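Long form salivary protein D7L1 (Anopheles stephensi, PDB 3NHI) binds and sequesters host cysteinyl leukotrienes and thromboxane A2 analogues during mosquito blood feeding, blunting the host response. Local coordinates at residues Tyr199-Thr203 / Gly204-Asp208. Numbering follows the deposited sequence.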
loop_
_atom_site.group_PDB
_atom_site.type_symbol
_atom_site.label_atom_id
_atom_site.label_comp_id
_atom_site.label_asym_id
_atom_site.label_seq_id
_atom_site.Cartn_x
_atom_site.Cartn_y
_atom_site.Cartn_z
ATOM N N TYR A 199 -2.699 5.595 6.755
ATOM C CA TYR A 199 -2.673 6.415 7.976
ATOM C C TYR A 199 -3.447 5.748 9.111
ATOM O O TYR A 199 -3.164 5.976 10.294
ATOM C CB TYR A 199 -3.332 7.765 7.712
ATOM C CG TYR A 199 -2.538 8.792 6.945
ATOM C CD1 TYR A 199 -1.285 8.505 6.363
ATOM C CD2 TYR A 199 -3.061 10.069 6.777
ATOM C CE1 TYR A 199 -0.581 9.484 5.667
ATOM C CE2 TYR A 199 -2.377 11.046 6.083
ATOM C CZ TYR A 199 -1.137 10.764 5.535
ATOM O OH TYR A 199 -0.478 11.763 4.843
ATOM N N MET A 200 -4.476 4.986 8.751
ATOM C CA MET A 200 -5.305 4.273 9.705
ATOM C C MET A 200 -5.691 2.938 9.117
ATOM O O MET A 200 -5.768 2.790 7.894
ATOM C CB MET A 200 -6.589 5.055 10.014
ATOM C CG MET A 200 -6.348 6.414 10.622
ATOM S SD MET A 200 -7.857 7.306 11.041
ATOM C CE MET A 200 -8.256 6.539 12.609
ATOM N N ASP A 201 -5.925 1.968 9.988
ATOM C CA ASP A 201 -6.478 0.682 9.572
ATOM C C ASP A 201 -7.416 0.194 10.662
ATOM O O ASP A 201 -7.821 0.979 11.513
ATOM C CB ASP A 201 -5.371 -0.324 9.199
ATOM C CG ASP A 201 -4.532 -0.789 10.384
ATOM O OD1 ASP A 201 -3.556 -1.525 10.116
ATOM O OD2 ASP A 201 -4.821 -0.453 11.552
ATOM N N ASP A 202 -7.762 -1.092 10.641
ATOM C CA ASP A 202 -8.681 -1.641 11.640
ATOM C C ASP A 202 -8.160 -1.550 13.089
ATOM O O ASP A 202 -8.939 -1.636 14.041
ATOM C CB ASP A 202 -9.086 -3.082 11.281
ATOM C CG ASP A 202 -10.033 -3.154 10.081
ATOM O OD1 ASP A 202 -10.574 -2.109 9.661
ATOM O OD2 ASP A 202 -10.238 -4.277 9.562
ATOM N N THR A 203 -6.853 -1.338 13.248
ATOM C CA THR A 203 -6.239 -1.203 14.574
ATOM C C THR A 203 -6.097 0.260 15.020
ATOM O O THR A 203 -5.585 0.537 16.114
ATOM C CB THR A 203 -4.858 -1.900 14.644
ATOM O OG1 THR A 203 -3.850 -1.058 14.056
ATOM C CG2 THR A 203 -4.897 -3.241 13.929
ATOM N N GLY A 204 -6.537 1.184 14.171
ATOM C CA GLY A 204 -6.560 2.601 14.510
ATOM C C GLY A 204 -5.504 3.417 13.789
ATOM O O GLY A 204 -5.135 3.128 12.649
ATOM N N LEU A 205 -5.030 4.450 14.471
ATOM C CA LEU A 205 -4.074 5.405 13.924
ATOM C C LEU A 205 -2.663 4.844 13.803
ATOM O O LEU A 205 -2.183 4.143 14.699
ATOM C CB LEU A 205 -4.057 6.635 14.831
ATOM C CG LEU A 205 -3.131 7.797 14.488
ATOM C CD1 LEU A 205 -3.563 8.459 13.185
ATOM C CD2 LEU A 205 -3.121 8.808 15.644
ATOM N N LYS A 206 -2.002 5.179 12.697
ATOM C CA LYS A 206 -0.590 4.856 12.530
ATOM C C LYS A 206 0.206 6.148 12.495
ATOM O O LYS A 206 0.420 6.743 11.435
ATOM C CB LYS A 206 -0.369 4.030 11.257
ATOM C CG LYS A 206 -1.206 2.757 11.179
ATOM C CD LYS A 206 -0.774 1.734 12.218
ATOM C CE LYS A 206 -1.510 0.413 12.054
ATOM N NZ LYS A 206 -1.182 -0.202 10.735
ATOM N N VAL A 207 0.635 6.596 13.675
ATOM C CA VAL A 207 1.359 7.867 13.779
ATOM C C VAL A 207 2.608 7.829 12.894
ATOM O O VAL A 207 2.923 8.798 12.193
ATOM C CB VAL A 207 1.746 8.180 15.240
ATOM C CG1 VAL A 207 2.539 9.486 15.322
ATOM C CG2 VAL A 207 0.494 8.265 16.143
ATOM N N ASP A 208 3.289 6.686 12.884
ATOM C CA ASP A 208 4.534 6.562 12.119
ATOM C C ASP A 208 4.326 6.748 10.614
ATOM O O ASP A 208 5.228 7.209 9.922
ATOM C CB ASP A 208 5.181 5.201 12.367
ATOM C CG ASP A 208 5.804 5.073 13.739
ATOM O OD1 ASP A 208 5.806 6.044 14.522
ATOM O OD2 ASP A 208 6.318 3.973 14.017
HETATM O O HOH W 1 -2.494 1.527 15.366
#
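D201 and K206 meet in a salt bridge across a short surface β hairpin, strands 200-201 and 204-205, which links helix 184-196 to helix 207-216. The lysine ammonium NZ reaches OD1 of D201 at 2.8 Å from above the carboxylate plane, the two side chains crossing at about a right angle. Bends at chi2 (-68°) and chi4 (63°) curl the K206 chain back over the turn, bringing CE to 3.4 Å from OG1 of T203. The other carboxylate oxygen, OD2, is gripped twice by T203: the hydroxyl OG1 donates to its syn lone pair, while the backbone N, 2.8 Å from OD2, approaches from above the plane. This second bond makes an Asx turn within the type I turn D201-G204. With OD1 taken by the lysine and OD2 by the threonine, the carboxylate probably has little freedom to rotate. The hairpin, in the PBP/GOBP family region of this largely helical protein, illustrates how a side chain starting a tight turn can clip it to a residue beyond. D201 and G204 form a hydrogen-bonded antiparallel pair; K206 N to Y199 O at 2.8 Å continues the pairing. On the other face, M200 CG lies 4.3 Å from L205 CD1, and both side chains rest on Y241 of helix 238-246.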